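Local coordinates for Aac(6')-Ih protein (Acinetobacter baumannii, PDB 4E8O), which probably transfers an acetyl group from acetyl coenzyme A to the 6'-amino group of aminoglycoside antibiotics, as a GNAT-fold resistance enzyme, at residues A61-L66 / F98-F103; Q119-W124 / T131-D136; L41-H46 / M78-I83; L32-A37 / L67-T72. All blocks are in the same frame, centred on the assembly; numbering follows the deposited sequence. Where two conformers were deposited one is given.

Interaction 1 of 4, residues A61-L66 / F98-F103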
# COMPACT_ATOMS: atom_id res chain seq x y z
N ALA B 61 -0.56 -13.91 -13.28
CA ALA B 61 0.54 -14.68 -12.70
C ALA B 61 0.92 -14.20 -11.30
O ALA B 61 1.45 -14.98 -10.51
CB ALA B 61 1.75 -14.65 -13.62
N HIS B 62 0.66 -12.93 -11.01
CA HIS B 62 1.00 -12.35 -9.71
C HIS B 62 -0.13 -12.48 -8.69
O HIS B 62 -0.09 -11.88 -7.61
CB HIS B 62 1.38 -10.88 -9.87
CG HIS B 62 0.24 -10.00 -10.28
ND1 HIS B 62 -0.25 -9.97 -11.57
CD2 HIS B 62 -0.50 -9.12 -9.57
CE1 HIS B 62 -1.25 -9.11 -11.63
NE2 HIS B 62 -1.42 -8.58 -10.43
N ARG B 63 -1.15 -13.26 -9.04
CA ARG B 63 -2.30 -13.45 -8.16
C ARG B 63 -2.52 -14.92 -7.84
O ARG B 63 -2.34 -15.80 -8.71
CB ARG B 63 -3.57 -12.87 -8.80
CG ARG B 63 -3.52 -11.37 -9.04
CD ARG B 63 -3.44 -10.60 -7.74
NE ARG B 63 -4.52 -10.96 -6.82
CZ ARG B 63 -5.34 -10.08 -6.24
NH1 ARG B 63 -5.21 -8.78 -6.48
NH2 ARG B 63 -6.29 -10.51 -5.43
N LEU B 64 -2.92 -15.20 -6.61
CA LEU B 64 -3.26 -16.56 -6.21
C LEU B 64 -4.62 -16.56 -5.53
O LEU B 64 -4.89 -15.72 -4.66
CB LEU B 64 -2.21 -17.14 -5.26
CG LEU B 64 -2.36 -18.64 -4.95
CD1 LEU B 64 -1.95 -19.49 -6.15
CD2 LEU B 64 -1.58 -19.06 -3.71
N GLN B 65 -5.48 -17.49 -5.93
CA GLN B 65 -6.79 -17.62 -5.30
C GLN B 65 -7.09 -19.09 -5.04
O GLN B 65 -6.98 -19.92 -5.95
CB GLN B 65 -7.88 -16.96 -6.15
CG GLN B 65 -7.76 -17.22 -7.65
CD GLN B 65 -6.84 -16.25 -8.36
OE1 GLN B 65 -6.77 -15.06 -8.01
NE2 GLN B 65 -6.12 -16.73 -9.36
N LEU B 66 -7.45 -19.41 -3.81
CA LEU B 66 -7.64 -20.81 -3.43
C LEU B 66 -9.02 -21.06 -2.84
O LEU B 66 -9.66 -20.13 -2.32
CB LEU B 66 -6.57 -21.24 -2.42
CG LEU B 66 -5.11 -20.91 -2.74
CD1 LEU B 66 -4.21 -21.31 -1.59
CD2 LEU B 66 -4.66 -21.60 -4.01
N PHE B 98 1.27 -10.63 -0.45
CA PHE B 98 0.30 -9.84 0.31
C PHE B 98 -1.03 -10.57 0.40
O PHE B 98 -1.55 -11.04 -0.62
CB PHE B 98 0.14 -8.45 -0.30
CG PHE B 98 -0.72 -7.51 0.52
CD1 PHE B 98 -0.14 -6.65 1.45
CD2 PHE B 98 -2.09 -7.48 0.35
CE1 PHE B 98 -0.93 -5.79 2.19
CE2 PHE B 98 -2.88 -6.61 1.09
CZ PHE B 98 -2.30 -5.77 2.02
N LEU B 99 -1.58 -10.66 1.61
CA LEU B 99 -2.87 -11.32 1.82
C LEU B 99 -4.00 -10.37 1.50
O LEU B 99 -4.22 -9.38 2.21
CB LEU B 99 -2.99 -11.80 3.28
CG LEU B 99 -4.21 -12.68 3.56
CD1 LEU B 99 -4.11 -13.95 2.76
CD2 LEU B 99 -4.36 -12.99 5.05
N GLU B 100 -4.73 -10.65 0.42
CA GLU B 100 -5.81 -9.78 -0.00
C GLU B 100 -7.08 -10.11 0.75
O GLU B 100 -7.86 -9.22 1.09
CB GLU B 100 -6.03 -9.89 -1.51
CG GLU B 100 -4.79 -9.60 -2.35
CD GLU B 100 -4.55 -8.12 -2.54
OE1 GLU B 100 -5.40 -7.31 -2.12
OE2 GLU B 100 -3.51 -7.76 -3.13
N GLY B 101 -7.30 -11.40 1.01
CA GLY B 101 -8.50 -11.81 1.70
C GLY B 101 -8.48 -13.27 2.08
O GLY B 101 -7.97 -14.12 1.34
N ILE B 102 -9.03 -13.57 3.26
CA ILE B 102 -9.19 -14.94 3.68
C ILE B 102 -10.54 -15.06 4.37
O ILE B 102 -10.96 -14.15 5.09
CB ILE B 102 -8.04 -15.38 4.61
CG1 ILE B 102 -8.17 -16.86 4.97
CG2 ILE B 102 -7.96 -14.48 5.85
CD1 ILE B 102 -7.03 -17.39 5.83
N PHE B 103 -11.24 -16.15 4.13
CA PHE B 103 -12.52 -16.37 4.78
C PHE B 103 -12.75 -17.85 4.99
O PHE B 103 -12.68 -18.64 4.06
CB PHE B 103 -13.67 -15.80 3.94
CG PHE B 103 -15.02 -16.20 4.45
CD1 PHE B 103 -15.59 -15.55 5.54
CD2 PHE B 103 -15.73 -17.22 3.83
CE1 PHE B 103 -16.83 -15.92 6.01
CE2 PHE B 103 -16.97 -17.59 4.30
CZ PHE B 103 -17.53 -16.94 5.39

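Interaction 2 of 4, residues Q119-W124 / T131-D136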
# COMPACT_ATOMS: atom_id res chain seq x y z
N GLN B 119 -0.12 -21.37 4.31
CA GLN B 119 1.07 -22.14 3.95
C GLN B 119 1.21 -22.34 2.45
O GLN B 119 2.33 -22.45 1.94
CB GLN B 119 1.07 -23.50 4.66
CG GLN B 119 1.36 -23.42 6.16
CD GLN B 119 1.49 -24.78 6.82
OE1 GLN B 119 1.18 -24.93 8.00
NE2 GLN B 119 1.96 -25.76 6.06
N GLN B 120 0.09 -22.40 1.74
CA GLN B 120 0.12 -22.56 0.29
C GLN B 120 0.60 -21.29 -0.40
O GLN B 120 1.25 -21.35 -1.45
CB GLN B 120 -1.25 -22.98 -0.25
CG GLN B 120 -1.64 -24.41 0.10
CD GLN B 120 -0.69 -25.45 -0.48
OE1 GLN B 120 -0.34 -25.39 -1.66
NE2 GLN B 120 -0.26 -26.39 0.35
N VAL B 121 0.28 -20.13 0.18
CA VAL B 121 0.75 -18.85 -0.36
C VAL B 121 2.27 -18.74 -0.25
O VAL B 121 2.93 -18.27 -1.18
CB VAL B 121 0.12 -17.66 0.38
CG1 VAL B 121 0.53 -16.35 -0.27
CG2 VAL B 121 -1.39 -17.80 0.39
N GLU B 122 2.82 -19.18 0.89
CA GLU B 122 4.25 -19.08 1.15
C GLU B 122 5.07 -19.92 0.19
O GLU B 122 6.11 -19.48 -0.31
CB GLU B 122 4.56 -19.48 2.60
CG GLU B 122 3.93 -18.57 3.64
CD GLU B 122 4.36 -18.89 5.06
OE1 GLU B 122 5.36 -19.62 5.24
OE2 GLU B 122 3.71 -18.40 6.01
N ILE B 123 4.60 -21.14 -0.07
CA ILE B 123 5.22 -22.01 -1.07
C ILE B 123 5.21 -21.29 -2.42
O ILE B 123 6.21 -21.25 -3.13
CB ILE B 123 4.45 -23.34 -1.21
CG1 ILE B 123 4.44 -24.08 0.13
CG2 ILE B 123 5.06 -24.21 -2.30
CD1 ILE B 123 3.62 -25.36 0.13
N TRP B 124 4.06 -20.70 -2.74
CA TRP B 124 3.89 -19.93 -3.97
C TRP B 124 4.72 -18.65 -3.98
O TRP B 124 5.37 -18.33 -4.97
CB TRP B 124 2.40 -19.59 -4.16
CG TRP B 124 2.12 -18.65 -5.29
CD1 TRP B 124 2.24 -18.91 -6.63
CD2 TRP B 124 1.65 -17.30 -5.19
NE1 TRP B 124 1.88 -17.81 -7.36
CE2 TRP B 124 1.51 -16.80 -6.50
CE3 TRP B 124 1.33 -16.46 -4.12
CZ2 TRP B 124 1.07 -15.50 -6.77
CZ3 TRP B 124 0.89 -15.18 -4.38
CH2 TRP B 124 0.76 -14.71 -5.70
N THR B 131 10.51 -13.05 0.61
CA THR B 131 10.89 -13.52 1.93
C THR B 131 9.96 -12.94 2.98
O THR B 131 10.06 -13.27 4.17
CB THR B 131 12.33 -13.12 2.29
OG1 THR B 131 12.42 -11.70 2.36
CG2 THR B 131 13.30 -13.64 1.23
N GLU B 132 9.07 -12.05 2.55
CA GLU B 132 8.10 -11.44 3.46
C GLU B 132 6.67 -11.63 2.94
O GLU B 132 6.42 -11.61 1.73
CB GLU B 132 8.42 -9.96 3.68
CG GLU B 132 9.64 -9.71 4.56
CD GLU B 132 9.92 -8.24 4.79
OE1 GLU B 132 9.73 -7.45 3.84
OE2 GLU B 132 10.33 -7.86 5.91
N PHE B 133 5.74 -11.81 3.88
CA PHE B 133 4.33 -12.04 3.60
C PHE B 133 3.59 -11.04 4.48
O PHE B 133 3.59 -11.16 5.71
CB PHE B 133 3.96 -13.48 3.99
CG PHE B 133 2.57 -13.91 3.57
CD1 PHE B 133 1.73 -13.07 2.86
CD2 PHE B 133 2.10 -15.17 3.91
CE1 PHE B 133 0.46 -13.48 2.49
CE2 PHE B 133 0.83 -15.59 3.55
CZ PHE B 133 0.01 -14.74 2.84
N ALA B 134 2.97 -10.04 3.86
CA ALA B 134 2.31 -8.97 4.59
C ALA B 134 0.81 -9.03 4.41
O ALA B 134 0.31 -9.76 3.56
CB ALA B 134 2.84 -7.61 4.13
N SER B 135 0.09 -8.25 5.21
CA SER B 135 -1.36 -8.20 5.16
C SER B 135 -1.77 -6.93 5.88
O SER B 135 -0.91 -6.21 6.41
CB SER B 135 -1.96 -9.42 5.86
OG SER B 135 -3.38 -9.44 5.76
N ASP B 136 -3.06 -6.62 5.89
CA ASP B 136 -3.54 -5.48 6.66
C ASP B 136 -4.98 -5.71 7.10
O ASP B 136 -5.63 -6.66 6.67
CB ASP B 136 -3.39 -4.17 5.89
CG ASP B 136 -4.31 -4.08 4.68
OD1 ASP B 136 -4.99 -5.07 4.35
OD2 ASP B 136 -4.34 -3.01 4.04

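Interaction 3 of 4, residues L41-H46 / M78-I83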
# COMPACT_ATOMS: atom_id res chain seq x y z
N LEU B 41 -19.61 -13.17 1.04
CA LEU B 41 -19.70 -13.15 2.50
C LEU B 41 -18.57 -12.29 3.06
O LEU B 41 -18.76 -11.53 4.01
CB LEU B 41 -19.60 -14.56 3.08
CG LEU B 41 -20.56 -15.62 2.55
CD1 LEU B 41 -20.37 -16.89 3.34
CD2 LEU B 41 -22.00 -15.17 2.63
N LEU B 42 -17.40 -12.41 2.45
CA LEU B 42 -16.23 -11.64 2.85
C LEU B 42 -16.42 -10.18 2.46
O LEU B 42 -16.38 -9.28 3.31
CB LEU B 42 -14.97 -12.20 2.20
CG LEU B 42 -13.62 -11.60 2.61
CD1 LEU B 42 -13.44 -11.66 4.11
CD2 LEU B 42 -12.46 -12.32 1.91
N TRP B 43 -16.64 -9.95 1.17
CA TRP B 43 -16.86 -8.60 0.65
C TRP B 43 -18.21 -8.51 -0.05
O TRP B 43 -18.30 -8.76 -1.26
CB TRP B 43 -15.74 -8.21 -0.32
CG TRP B 43 -14.35 -8.37 0.23
CD1 TRP B 43 -13.84 -7.80 1.37
CD2 TRP B 43 -13.27 -9.11 -0.37
NE1 TRP B 43 -12.52 -8.17 1.52
CE2 TRP B 43 -12.14 -8.96 0.47
CE3 TRP B 43 -13.15 -9.88 -1.53
CZ2 TRP B 43 -10.92 -9.57 0.18
CZ3 TRP B 43 -11.93 -10.48 -1.81
CH2 TRP B 43 -10.83 -10.32 -0.96
N PRO B 44 -19.27 -8.17 0.70
CA PRO B 44 -20.59 -7.98 0.08
C PRO B 44 -20.56 -6.90 -1.00
O PRO B 44 -20.22 -5.76 -0.71
CB PRO B 44 -21.46 -7.52 1.26
CG PRO B 44 -20.80 -8.11 2.46
CD PRO B 44 -19.32 -8.07 2.17
N ASP B 45 -20.89 -7.27 -2.24
CA ASP B 45 -20.91 -6.33 -3.35
C ASP B 45 -21.73 -6.86 -4.51
O ASP B 45 -22.21 -8.00 -4.48
CB ASP B 45 -19.48 -6.02 -3.83
CG ASP B 45 -19.36 -4.65 -4.49
OD1 ASP B 45 -20.40 -4.08 -4.90
OD2 ASP B 45 -18.23 -4.13 -4.60
N HIS B 46 -21.89 -6.03 -5.53
CA HIS B 46 -22.66 -6.42 -6.70
C HIS B 46 -22.01 -7.61 -7.42
O HIS B 46 -20.79 -7.70 -7.55
CB HIS B 46 -22.88 -5.22 -7.62
CG HIS B 46 -23.79 -4.19 -7.05
ND1 HIS B 46 -24.55 -4.42 -5.92
CD2 HIS B 46 -24.08 -2.93 -7.44
CE1 HIS B 46 -25.26 -3.34 -5.64
NE2 HIS B 46 -24.99 -2.42 -6.55
N MET B 78 -11.89 -19.70 1.48
CA MET B 78 -11.20 -19.12 0.32
C MET B 78 -10.08 -18.20 0.77
O MET B 78 -10.12 -17.66 1.87
CB MET B 78 -12.18 -18.32 -0.55
CG MET B 78 -12.91 -17.23 0.21
SD MET B 78 -13.38 -15.82 -0.83
CE MET B 78 -11.88 -14.84 -0.75
N LEU B 79 -9.08 -18.02 -0.10
CA LEU B 79 -8.00 -17.08 0.14
C LEU B 79 -7.63 -16.41 -1.18
O LEU B 79 -7.68 -17.04 -2.24
CB LEU B 79 -6.77 -17.81 0.71
CG LEU B 79 -5.50 -16.98 0.94
CD1 LEU B 79 -4.71 -17.54 2.11
CD2 LEU B 79 -4.63 -16.96 -0.30
N GLU B 80 -7.27 -15.14 -1.11
CA GLU B 80 -6.72 -14.45 -2.26
C GLU B 80 -5.43 -13.76 -1.84
O GLU B 80 -5.35 -13.19 -0.76
CB GLU B 80 -7.73 -13.43 -2.82
CG GLU B 80 -9.06 -14.07 -3.23
CD GLU B 80 -10.05 -13.10 -3.85
OE1 GLU B 80 -9.62 -12.02 -4.34
OE2 GLU B 80 -11.26 -13.42 -3.87
N ALA B 81 -4.41 -13.83 -2.69
CA ALA B 81 -3.14 -13.19 -2.36
C ALA B 81 -2.53 -12.62 -3.62
O ALA B 81 -2.93 -12.99 -4.73
CB ALA B 81 -2.19 -14.17 -1.69
N SER B 82 -1.56 -11.72 -3.46
CA SER B 82 -0.88 -11.13 -4.60
C SER B 82 0.60 -10.98 -4.31
O SER B 82 1.03 -11.07 -3.16
CB SER B 82 -1.47 -9.76 -4.92
OG SER B 82 -1.33 -8.88 -3.81
N ILE B 83 1.37 -10.77 -5.37
CA ILE B 83 2.76 -10.36 -5.24
C ILE B 83 2.80 -8.86 -5.49
O ILE B 83 2.30 -8.40 -6.52
CB ILE B 83 3.68 -11.08 -6.25
CG1 ILE B 83 3.51 -12.60 -6.17
CG2 ILE B 83 5.12 -10.67 -6.02
CD1 ILE B 83 3.90 -13.21 -4.82

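Interaction 4 of 4, residues L32-A37 / L67-T72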
# COMPACT_ATOMS: atom_id res chain seq x y z
N LEU B 32 -16.22 -20.80 -10.30
CA LEU B 32 -16.50 -19.39 -10.05
C LEU B 32 -17.68 -19.18 -9.08
O LEU B 32 -17.66 -18.25 -8.26
CB LEU B 32 -16.76 -18.65 -11.37
CG LEU B 32 -15.54 -18.49 -12.28
CD1 LEU B 32 -15.96 -18.06 -13.67
CD2 LEU B 32 -14.56 -17.48 -11.69
N SER B 33 -18.69 -20.03 -9.18
CA SER B 33 -19.86 -19.95 -8.31
C SER B 33 -19.51 -20.23 -6.84
O SER B 33 -19.96 -19.51 -5.94
CB SER B 33 -20.95 -20.90 -8.79
OG SER B 33 -22.02 -20.94 -7.87
N ASP B 34 -18.73 -21.28 -6.60
CA ASP B 34 -18.27 -21.58 -5.23
C ASP B 34 -17.43 -20.44 -4.68
O ASP B 34 -17.48 -20.14 -3.48
CB ASP B 34 -17.46 -22.87 -5.21
CG ASP B 34 -18.28 -24.09 -5.53
OD1 ASP B 34 -19.50 -24.10 -5.25
OD2 ASP B 34 -17.70 -25.06 -6.07
N TRP B 35 -16.63 -19.82 -5.55
CA TRP B 35 -15.76 -18.71 -5.18
C TRP B 35 -16.59 -17.48 -4.85
O TRP B 35 -16.35 -16.80 -3.86
CB TRP B 35 -14.79 -18.41 -6.32
CG TRP B 35 -13.75 -17.36 -6.01
CD1 TRP B 35 -13.46 -16.81 -4.79
CD2 TRP B 35 -12.86 -16.73 -6.95
NE1 TRP B 35 -12.46 -15.88 -4.92
CE2 TRP B 35 -12.07 -15.82 -6.23
CE3 TRP B 35 -12.65 -16.87 -8.33
CZ2 TRP B 35 -11.09 -15.03 -6.84
CZ3 TRP B 35 -11.68 -16.09 -8.93
CH2 TRP B 35 -10.91 -15.18 -8.19
N LEU B 36 -17.59 -17.21 -5.70
CA LEU B 36 -18.47 -16.05 -5.52
C LEU B 36 -19.27 -16.13 -4.23
O LEU B 36 -19.38 -15.15 -3.50
CB LEU B 36 -19.43 -15.94 -6.72
CG LEU B 36 -20.49 -14.84 -6.65
CD1 LEU B 36 -19.84 -13.48 -6.65
CD2 LEU B 36 -21.48 -14.95 -7.80
N ALA B 37 -19.82 -17.31 -3.95
CA ALA B 37 -20.64 -17.53 -2.77
C ALA B 37 -19.92 -17.20 -1.46
O ALA B 37 -20.52 -16.66 -0.53
CB ALA B 37 -21.16 -18.97 -2.74
N LEU B 67 -9.49 -22.30 -2.94
CA LEU B 67 -10.68 -22.76 -2.25
C LEU B 67 -10.34 -24.01 -1.45
O LEU B 67 -9.49 -24.80 -1.87
CB LEU B 67 -11.81 -23.07 -3.24
CG LEU B 67 -12.68 -21.92 -3.75
CD1 LEU B 67 -13.43 -22.32 -5.01
CD2 LEU B 67 -13.66 -21.48 -2.68
N ALA B 68 -10.99 -24.18 -0.31
CA ALA B 68 -10.89 -25.43 0.44
C ALA B 68 -12.24 -26.14 0.37
O ALA B 68 -13.27 -25.54 0.63
CB ALA B 68 -10.50 -25.16 1.89
N TYR B 69 -12.21 -27.42 -0.01
CA TYR B 69 -13.44 -28.19 -0.15
C TYR B 69 -13.52 -29.32 0.87
O TYR B 69 -12.50 -29.75 1.42
CB TYR B 69 -13.54 -28.79 -1.56
CG TYR B 69 -13.90 -27.81 -2.65
CD1 TYR B 69 -15.22 -27.66 -3.07
CD2 TYR B 69 -12.93 -27.04 -3.28
CE1 TYR B 69 -15.55 -26.78 -4.08
CE2 TYR B 69 -13.25 -26.16 -4.29
CZ TYR B 69 -14.57 -26.03 -4.68
OH TYR B 69 -14.90 -25.15 -5.69
N THR B 70 -14.73 -29.80 1.13
CA THR B 70 -14.93 -30.98 1.95
C THR B 70 -15.00 -32.21 1.06
O THR B 70 -14.69 -32.14 -0.14
CB THR B 70 -16.23 -30.89 2.78
OG1 THR B 70 -17.36 -30.90 1.90
CG2 THR B 70 -16.25 -29.61 3.59
N ASP B 71 -15.38 -33.34 1.65
CA ASP B 71 -15.63 -34.58 0.91
C ASP B 71 -16.81 -34.40 -0.01
O ASP B 71 -16.81 -34.87 -1.15
CB ASP B 71 -15.96 -35.69 1.90
CG ASP B 71 -14.90 -35.87 2.95
OD1 ASP B 71 -13.72 -35.89 2.57
OD2 ASP B 71 -15.25 -35.97 4.15
N THR B 72 -17.82 -33.71 0.50
CA THR B 72 -19.09 -33.54 -0.18
C THR B 72 -19.04 -32.39 -1.19
O THR B 72 -20.08 -31.91 -1.64
CB THR B 72 -20.23 -33.30 0.83
OG1 THR B 72 -20.81 -32.01 0.62
CG2 THR B 72 -19.69 -33.37 2.26

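Interaction 1 of 4, residues A61-L66 / F98-F103
Arg63 and Glu100 reach toward each other across the width of an intervening strand and meet with their charged ends stacked. The guanidinium and the carboxylate lie nearly parallel, their planes 11° apart. Packing comes first: the stem of Glu100 lies against one face of the guanidinium, its CG 3.5 Å from Arg63 NH2 and 4.0 Å from Arg63 CZ. The two side chains cross at about a right angle, while the backbones stay well apart, the closest CA atoms (Arg63 and Phe98) being 9.6 Å from each other. Arg63 bridges that gap by folding at both chi2 (-65°) and chi3 (-54°), which carries its flat end over the glutamate.

The electrostatic part is a long salt bridge, 3.9 Å from Arg63 NH1 to Glu100 OE2. Because the oxygen lies well out of the guanidinium plane, no N-H is aimed at it and the attraction rests on charge alone. Strand 75-84 runs antiparallel to and between strands 63-69 and 96-104 in the central sheet of the GNAT fold, making this a contact between second-neighbour strands over one sheet face. Glu100 and Gly101 both face Glu80 in a classic beta bulge, consistent with the GNAT hallmark that accompanies splaying of the central parallel strands (here 96-104 and 132-138) to admit acetyl-CoA.

Hydrogen bonding of the carboxylate is directed elsewhere. Glu100 OE2 is bound by the hydroxyl of Ser82 and forms a salt bridge with Arg84, both on the middle strand, while Arg63 NH2 has a weak, long ion pair with Glu80.

Interaction 2 of 4, residues Q119-W124 / T131-D136
Phe133 pushes its ring against Val121, whose CG1 lies 3.5 Å from Phe133 CZ at the far end of the ring. The pair joins helix 113-127 to strand 132-138, the second and third elements of a beta-alpha-beta unit that begins with strand 96-104 in the GNAT fold. Val121 CB also approaches, 3.8 Å from CZ of Phe133; the valine comes at the ring obliquely, with both its branch point and a methyl. The two side chains cross at about a right angle. Phe133 has CG anti to the backbone N (chi1 -172°), which sends the ring from the strand to the helix.

One helical position on, Glu122 covers another part of the same ring: its CG is 3.9 Å from Phe133 CD2, again obliquely. Its carboxylate stands nearly perpendicular to the ring, at 86°, and OE2 forms a salt bridge with Lys164 of the second subunit. That subunit also continues the sheet by pairing antiparallel with strand 132-138, so the contact forms part of the interface between the subunits. Within its own chain, Phe133 makes an edge-to-face contact with Phe153. Val121 CG1, besides touching Phe133, lies in the plane of the Trp124 ring, at its edge.

Interaction 3 of 4, residues L41-H46 / M78-I83
Trp43 and Glu80 approach from opposite directions, and the edge of the indole meets the carboxylate: the six-membered side of the ring faces the acid, with Trp43 CZ3 3.7 Å from Glu80 OE2 and 3.8 Å from Glu80 OE1. Glu80 CD lies in the plane of the ring at its edge, and the carboxylate is turned 83° against that plane, so its two oxygens straddle the rim. The aromatic C-H edge, carrying partial positive charge, is a fitting neighbour for the acid. Extended beyond CG (chi2 -177°), the glutamate reaches straight out from the strand to the indole.

Leu42 and Met78 form the apolar half of the contact. Leu42 CD2 touches Met78 CE at 3.7 Å, the side chains running at a slant to one another. The same leucine methyl lies 3.6 Å above one face of the Trp43 ring, toward its rim, and Met78 CE is a more distant neighbour of Trp43 CZ3 at 4.5 Å. Met78 is bent at chi3 (-86°), which turns its methyl toward the leucine.

In the GNAT fold this is where the end of helix 32-42 and the turn after it lie over strand 75-84 of the central sheet; Trp43 is the first residue to leave helical geometry. From that helix, Arg39 forms a salt bridge with Glu80 OE2 and Trp35 NE1 donates a hydrogen bond to the same oxygen, a double hold that fixes the rotation of the carboxylate against the indole edge. Met78 also packs on Trp35, Leu38 and Arg39 of the helix, and on Phe103 of the adjoining strand 96-104.

Interaction 4 of 4, residues L32-A37 / L67-T72
Asp34 receives a hydrogen bond from the phenol of Tyr69, 2.8 Å from OH to OD2, joining helix 32-42 to strand 63-69 of the central sheet in the GNAT fold. Helix segment 32-37 crosses strand segment 67-69 not far from perpendicular, with the axes 10.0 Å apart at their closest.

The aspartate holds CG anti to its carbonyl carbon (chi1 -67°), a setting that brings the carboxylate out to the tyrosine hydroxyl. Tyr69 meets OD2 on the anti side, the hydroxyl standing somewhat out of the carboxylate plane. Relative to the ring, the acid oxygen lies at the edge and in plane, and the two flat groups are steeply inclined, 72° apart. Tyr69 CE1 is also 3.4 Å from Asp34 OD2.

Beside this polar link, Leu67 sends CD1 against the helix, its CG lying opposite the carbonyl carbon (chi1 -83°) and directing the branch that way. That methyl is 4.1 Å from Asp34 CB and 4.3 Å from Trp35 CB, touching two successive helical residues. The indole of Trp35 continues to helix 47-57, where it packs on Met54. The other leucine methyl, Leu67 CD2, comes 4.1 Å from the carbonyl oxygen of Asp34.

How the interactions relate
The contacts gather on the two faces of one sheet. Interaction 2 lies on the face covered by helix 113-127, where Val121 CG2 meets Leu79 CD2 of interaction 3 at 3.4 Å. Interactions 1, 3 and 4 share the other side: Met78 CB packs 4.1 Å from Leu67 CD2, linking 3 and 4, and Glu100 O lies 3.2 Å from Trp43 CZ2, linking 1 and 3. Interaction 1 meets interaction 2 where Leu99 N lies 2.9 Å from Ala134 O, between parallel strands 96-104 and 132-138; these strands and the bulge of interaction 1 probably mark the acetyl-CoA site, as in other GNAT enzymes. Interactions 2 and 4 are farthest apart, their centres about 22 Å from each other.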